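PDB 3KD4: putative protease from Parabacteroides distasonis ATCC 8503, which is of unknown function but, as a putative exported protease, may hydrolyse peptide bonds. Local coordinates for residues R376-S381 / C392-I397; Y429-A434 / R500-S505; M437-S442 / R457-R462; A399-W404 / I423-T428; Q446-P451 / V487-H492. One frame throughout, in Å; residues are numbered along the deposited sequence.

Contact 1 of 5, residues R376-S381 / C392-I397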
# COMPACT_ATOMS: atom_id res chain seq x y z
N ARG A 376 -21.52 -14.50 20.41
CA ARG A 376 -22.46 -13.47 20.80
C ARG A 376 -23.67 -14.11 21.49
O ARG A 376 -24.07 -15.23 21.16
CB ARG A 376 -22.96 -12.69 19.59
CG ARG A 376 -21.93 -11.87 18.88
CD ARG A 376 -21.57 -10.61 19.63
NE ARG A 376 -20.61 -9.81 18.88
CZ ARG A 376 -19.32 -10.09 18.77
NH1 ARG A 376 -18.80 -11.16 19.39
NH2 ARG A 376 -18.53 -9.30 18.05
N SER A 377 -24.23 -13.39 22.46
CA SER A 377 -25.46 -13.81 23.11
C SER A 377 -26.58 -12.89 22.67
O SER A 377 -26.38 -11.67 22.53
CB SER A 377 -25.33 -13.75 24.63
OG SER A 377 -24.41 -14.73 25.06
N VAL A 378 -27.76 -13.47 22.45
CA VAL A 378 -28.91 -12.71 22.03
C VAL A 378 -30.16 -13.16 22.79
O VAL A 378 -30.52 -14.34 22.79
CB VAL A 378 -29.15 -12.89 20.52
CG1 VAL A 378 -30.33 -12.08 20.09
CG2 VAL A 378 -27.90 -12.48 19.74
N ALA A 379 -30.82 -12.20 23.42
CA ALA A 379 -32.11 -12.43 24.08
C ALA A 379 -33.22 -11.89 23.19
O ALA A 379 -33.05 -10.88 22.51
CB ALA A 379 -32.12 -11.73 25.44
N ILE A 380 -34.35 -12.56 23.15
CA ILE A 380 -35.51 -12.01 22.46
C ILE A 380 -36.70 -12.04 23.41
O ILE A 380 -37.05 -13.10 23.92
CB ILE A 380 -35.93 -12.79 21.21
CG1 ILE A 380 -34.72 -13.19 20.39
CG2 ILE A 380 -36.88 -11.94 20.36
CD1 ILE A 380 -35.04 -14.19 19.36
N SER A 381 -37.32 -10.87 23.59
CA SER A 381 -38.49 -10.72 24.46
C SER A 381 -39.80 -11.03 23.73
O SER A 381 -39.90 -10.84 22.51
CB SER A 381 -38.57 -9.28 24.96
OG SER A 381 -39.04 -8.44 23.92
N CYS A 392 -35.65 -11.55 14.61
CA CYS A 392 -34.40 -11.48 15.36
C CYS A 392 -33.21 -11.39 14.40
O CYS A 392 -32.90 -12.36 13.73
CB CYS A 392 -34.28 -12.74 16.20
SG CYS A 392 -32.77 -12.84 17.18
N VAL A 393 -32.57 -10.23 14.31
CA VAL A 393 -31.39 -10.07 13.47
C VAL A 393 -30.17 -10.39 14.34
O VAL A 393 -29.91 -9.69 15.30
CB VAL A 393 -31.30 -8.67 12.85
CG1 VAL A 393 -30.10 -8.55 11.90
CG2 VAL A 393 -32.59 -8.37 12.09
N LEU A 394 -29.47 -11.48 14.05
CA LEU A 394 -28.27 -11.82 14.79
C LEU A 394 -27.21 -10.76 14.43
O LEU A 394 -26.99 -10.48 13.25
CB LEU A 394 -27.79 -13.22 14.44
CG LEU A 394 -28.76 -14.37 14.71
CD1 LEU A 394 -28.31 -15.67 14.00
CD2 LEU A 394 -28.95 -14.55 16.23
N PRO A 395 -26.57 -10.14 15.43
CA PRO A 395 -25.67 -9.03 15.05
C PRO A 395 -24.43 -9.46 14.27
O PRO A 395 -23.86 -10.50 14.56
CB PRO A 395 -25.27 -8.43 16.40
CG PRO A 395 -25.48 -9.51 17.39
CD PRO A 395 -26.62 -10.35 16.89
N ALA A 396 -24.03 -8.67 13.29
CA ALA A 396 -22.78 -8.92 12.57
C ALA A 396 -21.61 -8.63 13.48
O ALA A 396 -21.71 -7.77 14.34
CB ALA A 396 -22.71 -8.05 11.34
N ILE A 397 -20.51 -9.35 13.30
CA ILE A 397 -19.28 -9.01 13.99
C ILE A 397 -18.52 -8.00 13.12
O ILE A 397 -18.89 -7.79 11.98
CB ILE A 397 -18.41 -10.24 14.26
CG1 ILE A 397 -17.82 -10.81 12.96
CG2 ILE A 397 -19.21 -11.29 15.01
CD1 ILE A 397 -16.72 -11.81 13.19
O HOH W 1 -21.37 -7.79 17.47

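Contact 2 of 5, residues Y429-A434 / R500-S505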
# COMPACT_ATOMS: atom_id res chain seq x y z
N TYR A 429 -23.72 -17.94 17.86
CA TYR A 429 -24.72 -17.12 18.54
C TYR A 429 -25.49 -18.01 19.50
O TYR A 429 -25.88 -19.11 19.14
CB TYR A 429 -25.70 -16.50 17.55
CG TYR A 429 -25.10 -15.56 16.54
CD1 TYR A 429 -24.62 -16.03 15.32
CD2 TYR A 429 -25.01 -14.22 16.80
CE1 TYR A 429 -24.05 -15.17 14.40
CE2 TYR A 429 -24.44 -13.34 15.89
CZ TYR A 429 -23.97 -13.82 14.68
OH TYR A 429 -23.41 -12.95 13.79
N THR A 430 -25.67 -17.56 20.74
CA THR A 430 -26.55 -18.28 21.65
C THR A 430 -27.77 -17.39 21.84
O THR A 430 -27.67 -16.25 22.33
CB THR A 430 -25.89 -18.64 22.98
OG1 THR A 430 -24.76 -19.49 22.73
CG2 THR A 430 -26.87 -19.40 23.88
N VAL A 431 -28.90 -17.89 21.36
CA VAL A 431 -30.11 -17.12 21.32
C VAL A 431 -31.08 -17.66 22.37
O VAL A 431 -31.39 -18.85 22.36
CB VAL A 431 -30.77 -17.19 19.92
CG1 VAL A 431 -32.05 -16.39 19.93
CG2 VAL A 431 -29.80 -16.69 18.85
N THR A 432 -31.52 -16.79 23.27
CA THR A 432 -32.54 -17.17 24.25
C THR A 432 -33.85 -16.42 23.96
O THR A 432 -34.01 -15.26 24.33
CB THR A 432 -32.08 -16.94 25.68
OG1 THR A 432 -30.87 -17.66 25.92
CG2 THR A 432 -33.16 -17.44 26.68
N PRO A 433 -34.79 -17.08 23.27
CA PRO A 433 -36.10 -16.45 23.05
C PRO A 433 -36.98 -16.44 24.31
O PRO A 433 -36.84 -17.32 25.17
CB PRO A 433 -36.73 -17.33 21.97
CG PRO A 433 -36.08 -18.68 22.15
CD PRO A 433 -34.71 -18.45 22.74
N ALA A 434 -37.91 -15.48 24.37
CA ALA A 434 -38.94 -15.43 25.43
C ALA A 434 -39.78 -16.70 25.46
O ALA A 434 -39.92 -17.39 24.45
CB ALA A 434 -39.84 -14.23 25.22
N ARG A 500 -28.81 -13.68 8.52
CA ARG A 500 -28.68 -13.61 9.99
C ARG A 500 -30.03 -13.47 10.72
O ARG A 500 -30.07 -13.23 11.95
CB ARG A 500 -27.75 -12.43 10.37
CG ARG A 500 -26.30 -12.72 10.15
CD ARG A 500 -25.38 -11.58 10.60
NE ARG A 500 -25.46 -10.43 9.71
CZ ARG A 500 -26.10 -9.29 9.96
NH1 ARG A 500 -26.72 -9.07 11.11
NH2 ARG A 500 -26.10 -8.34 9.06
N VAL A 501 -31.12 -13.59 9.98
CA VAL A 501 -32.43 -13.43 10.57
C VAL A 501 -32.97 -14.77 11.08
O VAL A 501 -32.94 -15.77 10.35
CB VAL A 501 -33.43 -12.83 9.58
CG1 VAL A 501 -34.86 -12.91 10.14
CG2 VAL A 501 -33.03 -11.39 9.26
N LEU A 502 -33.48 -14.75 12.30
CA LEU A 502 -34.35 -15.80 12.83
C LEU A 502 -35.74 -15.19 13.03
O LEU A 502 -35.88 -14.07 13.53
CB LEU A 502 -33.86 -16.34 14.18
CG LEU A 502 -32.48 -17.02 14.24
CD1 LEU A 502 -32.20 -17.42 15.72
CD2 LEU A 502 -32.43 -18.22 13.30
N LEU A 503 -36.75 -15.91 12.58
CA LEU A 503 -38.14 -15.47 12.69
C LEU A 503 -38.83 -16.33 13.72
O LEU A 503 -38.68 -17.56 13.72
CB LEU A 503 -38.85 -15.61 11.33
CG LEU A 503 -40.30 -15.18 11.23
CD1 LEU A 503 -40.48 -13.65 11.38
CD2 LEU A 503 -40.86 -15.72 9.87
N PHE A 504 -39.56 -15.68 14.62
CA PHE A 504 -40.36 -16.36 15.63
C PHE A 504 -41.79 -15.89 15.56
O PHE A 504 -42.05 -14.71 15.28
CB PHE A 504 -39.85 -16.04 17.04
CG PHE A 504 -38.46 -16.53 17.31
CD1 PHE A 504 -37.36 -15.77 16.96
CD2 PHE A 504 -38.26 -17.74 17.96
CE1 PHE A 504 -36.10 -16.20 17.24
CE2 PHE A 504 -37.00 -18.19 18.23
CZ PHE A 504 -35.91 -17.41 17.88
N SER A 505 -42.72 -16.80 15.81
CA SER A 505 -44.12 -16.43 16.00
C SER A 505 -44.41 -16.55 17.49
O SER A 505 -43.74 -17.31 18.22
CB SER A 505 -45.07 -17.28 15.16
OG SER A 505 -44.98 -18.65 15.51

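Contact 3 of 5, residues M437-S442 / R457-R462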
# COMPACT_ATOMS: atom_id res chain seq x y z
N MSE A 437 -42.23 -18.41 22.58
CA MSE A 437 -41.96 -17.99 21.20
C MSE A 437 -41.64 -19.23 20.39
O MSE A 437 -41.01 -20.17 20.87
CB MSE A 437 -40.82 -16.98 21.14
CG MSE A 437 -41.16 -15.62 21.68
SE MSE A 437 -39.70 -14.46 21.23
CE MSE A 437 -40.60 -12.75 21.08
N LYS A 438 -42.11 -19.25 19.15
CA LYS A 438 -41.95 -20.42 18.29
C LYS A 438 -41.05 -20.08 17.11
O LYS A 438 -41.30 -19.10 16.40
CB LYS A 438 -43.33 -20.86 17.82
CG LYS A 438 -43.35 -22.03 16.84
CD LYS A 438 -44.80 -22.50 16.56
CE LYS A 438 -45.56 -22.88 17.83
NZ LYS A 438 -47.00 -23.19 17.54
N LEU A 439 -40.03 -20.90 16.89
CA LEU A 439 -39.06 -20.64 15.84
C LEU A 439 -39.69 -21.02 14.51
O LEU A 439 -40.04 -22.16 14.30
CB LEU A 439 -37.77 -21.44 16.05
CG LEU A 439 -36.68 -21.22 14.99
CD1 LEU A 439 -36.08 -19.80 15.03
CD2 LEU A 439 -35.61 -22.27 15.18
N GLN A 440 -39.81 -20.05 13.62
CA GLN A 440 -40.38 -20.30 12.29
C GLN A 440 -39.31 -20.59 11.22
O GLN A 440 -39.53 -21.33 10.29
CB GLN A 440 -41.29 -19.15 11.89
CG GLN A 440 -42.54 -19.08 12.74
CD GLN A 440 -43.56 -20.15 12.39
OE1 GLN A 440 -43.37 -20.92 11.46
NE2 GLN A 440 -44.67 -20.19 13.14
N THR A 441 -38.12 -20.03 11.39
CA THR A 441 -36.98 -20.36 10.54
C THR A 441 -36.65 -21.84 10.54
O THR A 441 -36.61 -22.45 11.59
CB THR A 441 -35.76 -19.60 11.06
OG1 THR A 441 -36.07 -18.20 11.06
CG2 THR A 441 -34.50 -19.89 10.20
N SER A 442 -36.41 -22.43 9.37
CA SER A 442 -36.00 -23.85 9.28
C SER A 442 -34.71 -24.11 10.08
O SER A 442 -33.82 -23.28 10.09
CB SER A 442 -35.75 -24.25 7.83
OG SER A 442 -35.15 -25.53 7.71
N ARG A 457 -24.24 -22.40 7.73
CA ARG A 457 -25.03 -21.97 8.87
C ARG A 457 -25.75 -23.19 9.43
O ARG A 457 -26.42 -23.93 8.69
CB ARG A 457 -26.05 -20.92 8.44
CG ARG A 457 -26.82 -20.35 9.59
CD ARG A 457 -27.89 -19.41 9.11
NE ARG A 457 -29.09 -20.11 8.68
CZ ARG A 457 -30.20 -19.51 8.27
NH1 ARG A 457 -30.27 -18.19 8.20
NH2 ARG A 457 -31.27 -20.24 7.94
N THR A 458 -25.60 -23.41 10.73
CA THR A 458 -26.35 -24.47 11.38
C THR A 458 -27.17 -23.81 12.48
O THR A 458 -26.73 -22.85 13.09
CB THR A 458 -25.45 -25.52 12.02
OG1 THR A 458 -24.65 -24.87 13.00
CG2 THR A 458 -24.55 -26.15 11.00
N ILE A 459 -28.37 -24.34 12.71
CA ILE A 459 -29.28 -23.78 13.72
C ILE A 459 -29.73 -24.98 14.54
O ILE A 459 -30.31 -25.95 13.99
CB ILE A 459 -30.48 -23.09 13.10
CG1 ILE A 459 -30.05 -21.89 12.23
CG2 ILE A 459 -31.46 -22.68 14.20
CD1 ILE A 459 -31.23 -21.22 11.45
N THR A 460 -29.43 -24.94 15.84
CA THR A 460 -29.67 -26.09 16.70
C THR A 460 -30.31 -25.66 18.02
O THR A 460 -29.68 -25.05 18.88
CB THR A 460 -28.38 -26.84 17.00
OG1 THR A 460 -27.50 -25.98 17.72
CG2 THR A 460 -27.71 -27.29 15.71
N PRO A 461 -31.61 -25.98 18.17
CA PRO A 461 -32.26 -25.70 19.46
C PRO A 461 -31.59 -26.52 20.56
O PRO A 461 -31.26 -27.69 20.33
CB PRO A 461 -33.70 -26.17 19.23
CG PRO A 461 -33.91 -25.99 17.78
CD PRO A 461 -32.58 -26.38 17.15
N ARG A 462 -31.35 -25.90 21.71
CA ARG A 462 -30.75 -26.56 22.87
C ARG A 462 -31.40 -26.07 24.16
O ARG A 462 -31.02 -25.02 24.68
CB ARG A 462 -29.26 -26.26 22.96
CG ARG A 462 -28.45 -26.74 21.80
CD ARG A 462 -26.99 -26.62 22.11
NE ARG A 462 -26.20 -26.94 20.93
CZ ARG A 462 -26.01 -28.17 20.45
NH1 ARG A 462 -26.57 -29.24 21.02
NH2 ARG A 462 -25.26 -28.33 19.36
O HOH W 2 -32.14 -23.03 7.82

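Contact 4 of 5, residues A399-W404 / I423-T428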
# COMPACT_ATOMS: atom_id res chain seq x y z
N ALA A 399 -14.65 -7.69 13.02
CA ALA A 399 -13.37 -8.18 12.55
C ALA A 399 -13.56 -9.12 11.36
O ALA A 399 -14.57 -9.81 11.25
CB ALA A 399 -12.64 -8.89 13.68
N GLY A 400 -12.57 -9.16 10.47
CA GLY A 400 -12.58 -10.09 9.37
C GLY A 400 -13.31 -9.56 8.15
O GLY A 400 -13.24 -8.36 7.85
N ILE A 401 -13.98 -10.47 7.43
CA ILE A 401 -14.56 -10.15 6.14
C ILE A 401 -15.54 -9.01 6.28
O ILE A 401 -15.69 -8.22 5.36
CB ILE A 401 -15.28 -11.36 5.49
CG1 ILE A 401 -14.30 -12.46 5.16
CG2 ILE A 401 -15.88 -10.96 4.18
CD1 ILE A 401 -15.00 -13.77 4.79
N ASP A 402 -16.22 -8.93 7.42
CA ASP A 402 -17.21 -7.86 7.63
C ASP A 402 -16.61 -6.46 7.63
O ASP A 402 -17.34 -5.51 7.44
CB ASP A 402 -18.04 -8.09 8.89
CG ASP A 402 -18.95 -9.31 8.78
OD1 ASP A 402 -19.84 -9.35 7.90
OD2 ASP A 402 -18.77 -10.24 9.60
N SER A 403 -15.29 -6.34 7.82
CA SER A 403 -14.62 -5.06 7.73
C SER A 403 -14.02 -4.78 6.32
O SER A 403 -13.46 -3.71 6.08
CB SER A 403 -13.52 -4.99 8.79
OG SER A 403 -12.43 -5.87 8.47
N TRP A 404 -14.14 -5.73 5.38
CA TRP A 404 -13.49 -5.60 4.08
C TRP A 404 -14.20 -4.67 3.09
O TRP A 404 -13.68 -4.40 2.01
CB TRP A 404 -13.29 -6.96 3.43
CG TRP A 404 -12.31 -7.84 4.08
CD1 TRP A 404 -11.49 -7.54 5.15
CD2 TRP A 404 -11.95 -9.13 3.65
NE1 TRP A 404 -10.68 -8.61 5.42
CE2 TRP A 404 -10.93 -9.59 4.51
CE3 TRP A 404 -12.39 -9.96 2.63
CZ2 TRP A 404 -10.34 -10.85 4.36
CZ3 TRP A 404 -11.82 -11.21 2.49
CH2 TRP A 404 -10.80 -11.64 3.34
N ILE A 423 -8.88 -16.40 4.84
CA ILE A 423 -9.55 -16.22 6.10
C ILE A 423 -10.41 -17.44 6.42
O ILE A 423 -10.90 -18.17 5.51
CB ILE A 423 -10.42 -14.93 6.07
CG1 ILE A 423 -10.77 -14.49 7.50
CG2 ILE A 423 -11.67 -15.14 5.18
CD1 ILE A 423 -10.74 -12.99 7.72
N ARG A 424 -10.57 -17.65 7.73
CA ARG A 424 -11.48 -18.64 8.27
C ARG A 424 -12.16 -18.03 9.46
O ARG A 424 -11.49 -17.58 10.42
CB ARG A 424 -10.73 -19.89 8.72
CG ARG A 424 -9.88 -20.55 7.66
CD ARG A 424 -9.04 -21.68 8.27
NE ARG A 424 -9.70 -22.98 8.34
CZ ARG A 424 -10.43 -23.39 9.36
NH1 ARG A 424 -10.61 -22.58 10.39
NH2 ARG A 424 -10.98 -24.60 9.35
N GLU A 425 -13.49 -17.99 9.43
CA GLU A 425 -14.25 -17.39 10.54
C GLU A 425 -15.33 -18.32 11.05
O GLU A 425 -15.99 -19.02 10.28
CB GLU A 425 -14.88 -16.07 10.14
CG GLU A 425 -14.04 -15.21 9.27
CD GLU A 425 -14.53 -13.79 9.15
OE1 GLU A 425 -15.57 -13.43 9.77
OE2 GLU A 425 -13.85 -13.03 8.43
N GLU A 426 -15.50 -18.32 12.37
CA GLU A 426 -16.62 -19.00 13.00
C GLU A 426 -17.26 -18.07 14.00
O GLU A 426 -16.57 -17.53 14.88
CB GLU A 426 -16.15 -20.26 13.69
CG GLU A 426 -17.26 -20.93 14.48
CD GLU A 426 -16.76 -22.08 15.31
OE1 GLU A 426 -15.91 -21.84 16.20
OE2 GLU A 426 -17.19 -23.22 15.04
N VAL A 427 -18.58 -17.88 13.87
CA VAL A 427 -19.32 -17.05 14.81
C VAL A 427 -20.45 -17.89 15.40
O VAL A 427 -21.27 -18.44 14.65
CB VAL A 427 -19.90 -15.77 14.15
CG1 VAL A 427 -20.60 -14.89 15.22
CG2 VAL A 427 -18.79 -14.99 13.43
N THR A 428 -20.48 -17.99 16.73
CA THR A 428 -21.48 -18.78 17.43
C THR A 428 -22.43 -17.87 18.19
O THR A 428 -22.00 -17.12 19.07
CB THR A 428 -20.82 -19.73 18.40
OG1 THR A 428 -20.02 -20.64 17.66
CG2 THR A 428 -21.88 -20.53 19.22
O HOH W 3 -16.12 -10.97 9.56

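Contact 5 of 5, residues Q446-P451 / V487-H492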
# COMPACT_ATOMS: atom_id res chain seq x y z
N GLN A 446 -27.64 -24.68 6.17
CA GLN A 446 -27.42 -23.97 4.88
C GLN A 446 -25.94 -23.96 4.56
O GLN A 446 -25.14 -23.47 5.34
CB GLN A 446 -27.96 -22.54 4.93
CG GLN A 446 -29.50 -22.51 5.09
CD GLN A 446 -30.11 -21.15 4.82
OE1 GLN A 446 -29.44 -20.12 4.87
NE2 GLN A 446 -31.41 -21.14 4.57
N VAL A 447 -25.60 -24.54 3.41
CA VAL A 447 -24.24 -24.67 2.95
C VAL A 447 -24.14 -24.22 1.50
O VAL A 447 -24.98 -24.58 0.67
CB VAL A 447 -23.72 -26.11 2.99
CG1 VAL A 447 -22.22 -26.13 2.59
CG2 VAL A 447 -23.89 -26.72 4.37
N ILE A 448 -23.15 -23.39 1.23
CA ILE A 448 -22.77 -23.03 -0.12
C ILE A 448 -21.28 -23.39 -0.26
O ILE A 448 -20.43 -22.95 0.51
CB ILE A 448 -23.06 -21.54 -0.44
CG1 ILE A 448 -22.58 -21.24 -1.87
CG2 ILE A 448 -22.43 -20.60 0.62
CD1 ILE A 448 -23.10 -19.95 -2.46
N SER A 449 -21.00 -24.25 -1.22
CA SER A 449 -19.67 -24.77 -1.39
C SER A 449 -19.17 -24.51 -2.80
O SER A 449 -19.86 -24.81 -3.78
CB SER A 449 -19.68 -26.26 -1.10
OG SER A 449 -18.36 -26.69 -0.89
N LYS A 450 -17.99 -23.94 -2.92
CA LYS A 450 -17.44 -23.55 -4.21
C LYS A 450 -16.01 -24.02 -4.25
O LYS A 450 -15.47 -24.46 -3.23
CB LYS A 450 -17.50 -22.02 -4.38
CG LYS A 450 -18.92 -21.46 -4.54
CD LYS A 450 -19.69 -21.99 -5.73
CE LYS A 450 -21.09 -21.41 -5.74
NZ LYS A 450 -21.94 -21.90 -6.85
N PRO A 451 -15.38 -23.92 -5.42
CA PRO A 451 -14.02 -24.45 -5.51
C PRO A 451 -13.02 -23.81 -4.53
O PRO A 451 -12.09 -24.48 -4.14
CB PRO A 451 -13.63 -24.16 -6.96
CG PRO A 451 -14.94 -24.08 -7.71
CD PRO A 451 -15.91 -23.52 -6.75
N VAL A 487 -16.65 -16.72 -5.96
CA VAL A 487 -16.22 -16.16 -4.69
C VAL A 487 -17.22 -15.06 -4.22
O VAL A 487 -17.48 -14.90 -3.02
CB VAL A 487 -14.75 -15.67 -4.68
CG1 VAL A 487 -14.52 -14.56 -5.67
CG2 VAL A 487 -14.33 -15.25 -3.23
N ARG A 488 -17.79 -14.33 -5.17
CA ARG A 488 -18.78 -13.34 -4.84
C ARG A 488 -19.99 -13.99 -4.18
O ARG A 488 -20.53 -13.46 -3.22
CB ARG A 488 -19.19 -12.58 -6.08
CG ARG A 488 -20.29 -11.56 -5.83
CD ARG A 488 -20.55 -10.88 -7.11
NE ARG A 488 -21.64 -9.93 -7.03
CZ ARG A 488 -22.89 -10.16 -7.45
NH1 ARG A 488 -23.24 -11.34 -7.98
NH2 ARG A 488 -23.81 -9.20 -7.33
N SER A 489 -20.41 -15.14 -4.67
CA SER A 489 -21.56 -15.80 -4.04
C SER A 489 -21.23 -16.24 -2.59
O SER A 489 -22.07 -16.11 -1.73
CB SER A 489 -22.08 -16.94 -4.93
OG SER A 489 -21.20 -18.05 -4.90
N LEU A 490 -19.98 -16.63 -2.31
CA LEU A 490 -19.58 -16.94 -0.94
C LEU A 490 -19.64 -15.72 -0.06
O LEU A 490 -20.23 -15.75 1.05
CB LEU A 490 -18.16 -17.55 -0.90
CG LEU A 490 -17.92 -18.87 -1.63
CD1 LEU A 490 -16.42 -19.32 -1.60
CD2 LEU A 490 -18.82 -19.99 -1.06
N ILE A 491 -19.03 -14.63 -0.55
CA ILE A 491 -18.90 -13.42 0.26
C ILE A 491 -20.30 -12.87 0.52
O ILE A 491 -20.63 -12.47 1.64
CB ILE A 491 -17.98 -12.34 -0.42
CG1 ILE A 491 -16.54 -12.84 -0.45
CG2 ILE A 491 -18.10 -11.01 0.33
CD1 ILE A 491 -15.65 -12.17 -1.55
N HIS A 492 -21.11 -12.89 -0.51
CA HIS A 492 -22.49 -12.45 -0.37
C HIS A 492 -23.30 -13.33 0.61
O HIS A 492 -24.11 -12.83 1.38
CB HIS A 492 -23.12 -12.41 -1.76
CG HIS A 492 -24.58 -12.12 -1.76
ND1 HIS A 492 -25.08 -10.87 -1.45
CD2 HIS A 492 -25.64 -12.89 -2.07
CE1 HIS A 492 -26.40 -10.91 -1.53
NE2 HIS A 492 -26.77 -12.12 -1.91
O HOH W 4 -21.54 -19.40 -8.11

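Contact 1 of 5, residues R376-S381 / C392-I397
The backbones from Arg376 to Ile380 and from Cys392 to Ile397 run nearly antiparallel, 164° apart, yet Val378 CA stays 7.3 Å from Leu394 CA, a gap filled by side chains. At one end the Cys392 thiol, with SG anti to the backbone N (chi1 179°), presses against the tip of Ile380, CD1 lying a tight 3.4 Å from SG. The same sulfur touches Val378 CG1, while the other methyl of Val378, CG2, meets Pro395 CD tip to tip at 3.8 Å and just reaches Leu394 CD2. This is the meeting of two sheets packed face to face in a beta-sandwich-like arrangement: strand 370-380 borders a five-stranded sheet and strand 389-393 a three-stranded one. Beyond Pro395 the chemistry turns polar. The bent Arg376 side chain crosses Ile397 at about a right angle, so that Ile397 CG2 sits over one face of the guanidinium, toward its rim, 3.7 Å from NH2. At the edge, in plane, a water accepts from Arg376 NE at 2.6 Å and donates to Ala396 O, whereas NH2 forms a salt bridge with Glu374.

Contact 2 of 5, residues Y429-A434 / R500-S505
Val431 and Pro433 meet Leu502 and Phe504 in a buried apolar contact between the facing sheets of a beta-sandwich-like fold, where an inner strand of the five-stranded sheet lies over the middle strand of the three-stranded one. The axes of 429-433 and 501-505 pass 10.7 Å apart and are inclined by only 17°, with the chains running in the same direction, as expected of aligned sheet packing. Alternate residues of each strand therefore meet in sequence: Tyr429 lies over Arg500, Val431 over Leu502 and Pro433 over Phe504. In the middle pair, Val431 CG2, anti to the carbonyl carbon, and Leu502 CD1 reach toward each other tip to tip at 4.0 Å. Farther along, the side chains of Phe504 and Pro433 cross at about a right angle, with Phe504 CE2 3.8 Å from Pro433 CB; Phe504 CZ also approaches Val431 CG1, more loosely, at 4.5 Å. Ile380, Cys392 and Ile466 touch the same phenyl ring, so it is wedged among residues of both sheets. At the other end the polar tips are tied to the chain that follows strand 389-393, Tyr429 OH hydrogen-bonding to Pro395 O and Arg500 NH1 to Leu394 O. The phenol ring and the guanidinium are tilted 31° to each other, and Tyr429 OH lies 4.0 Å from Arg500 CD.

Contact 3 of 5, residues M437-S442 / R457-R462
Ile459 is the hub of this contact, gathering Leu439, Thr441 and the carbonyl of Ser442 around its two branches. It projects from strand 453-462 toward the short strand 438-439, so that in the beta-sandwich-like packing an edge strand of the three-stranded sheet lies against the strand next to the border of the five-stranded one. The CG2 branch, anti to the backbone N, takes the contact with Leu439, whose CD2 stands at 4.3 Å. The longer branch goes the other way: with chi2 at 174° the chain is extended, and CD1 comes to rest 3.7 Å from Thr441 CG2 and 3.6 Å from Ser442 O. Thr441 crosses Ile459 at about a right angle and offers its methyl to this apolar side, while its hydroxyl OG1 hydrogen-bonds to Leu503 N, tying the turn to the central strand of the smaller sheet. Leu502 and Ile466 also pack on Ile459, and Phe504 and Ile466 on Leu439. Thr441 CG2 also lies 4.0 Å from Arg457 NH2. The guanidinium is anchored through NH1 to Asn499 O, and in the plane at its edge NH2 donates to a water at 2.9 Å, which lies 2.8 Å from Ser442 O.

Contact 4 of 5, residues A399-W404 / I423-T428
Glu425 OE2 accepts a hydrogen bond from Ile401 N at 2.8 Å, nearly straight with an N-H...O angle of 165° and received on the syn lone pair. Glu425 is extended beyond CG (chi2 -166°), which carries CD out toward the loop. OE2 lies only 3.3 Å from both Gly400 CA and Ile401 CG1, so the buried carboxylate is pressed into the bend of the loop. A water fills the corner beside it, 2.5 Å from Glu425 OE1 and also close to Ala399 O, and accepts from Asp402 N. Asp402 OD2, 4.5 Å from Glu425 OE1, brings a second acidic group near; it is hydrogen-bonded to Trp494 NE1. Next to this polar cluster the contact is apolar. Ile423 CG2 lies 3.6 Å from Ile401 CD1, and Ile423 CD1 reaches Trp404 CZ2 at 4.0 Å as the two side chains slide past each other in opposite directions. Ile472 and Leu474 continue this apolar surface under Ile401. A loop with a short 3-10 turn is thus laid over the face of the sheet, the first amide of the turn held by Glu425 of strand 423-433.

Contact 5 of 5, residues Q446-P451 / V487-H492
Lys450 threads past Leu490 and Ser489 of the helix, meeting a different atom at each step. Its CB lies 4.0 Å from Leu490 CD1; CG, beside the backbone N, comes to 3.8 Å from Leu490 CD2. The chain then bends at chi2 (-60°), which turns CD aside, and CE passes 3.5 Å from Ser489 OG. At the tip NZ donates to a water at 2.8 Å that bonds only weakly to Ser489 OG, and a long, weak ion pair links NZ to Asp486. The serine hydroxyl is itself hydrogen-bonded to Asp486 O in the preceding turn. Ile448 flanks the lysine two residues back: its CD1 touches Ser489 OG at 3.6 Å, while Leu490 CD2 packs against both its CG1 and CG2. Leu490, buried, also rests on Leu474 of the sheet. With the axes 8.8 Å apart and running 154° to each other, this is a helix packed nearly antiparallel over the border strand of a sheet, a two-layer helix-on-sheet packing.

How the contacts relate
All five contacts build up one face of the same five-stranded sheet. Contact 2 is the buried centre, mainly apolar, while contacts 1 and 3 lie to either side of it, at the two edge strands of the three-stranded sheet, and bring in arginine and water; Phe504 joins contacts 1 and 2, and Leu503 joins 2 and 3. Contacts 2 and 4 share strand 423-433, one at each end. At the end away from the small sheet, the loop of contact 4 and the helix of contact 5 take its place. Contact 4 alone has a direct cross-segment hydrogen bond; contact 5, with one buried residue among its four, leans on aliphatic lysine carbons. Arg457 N bonds to Gln446 O, linking contacts 3 and 5.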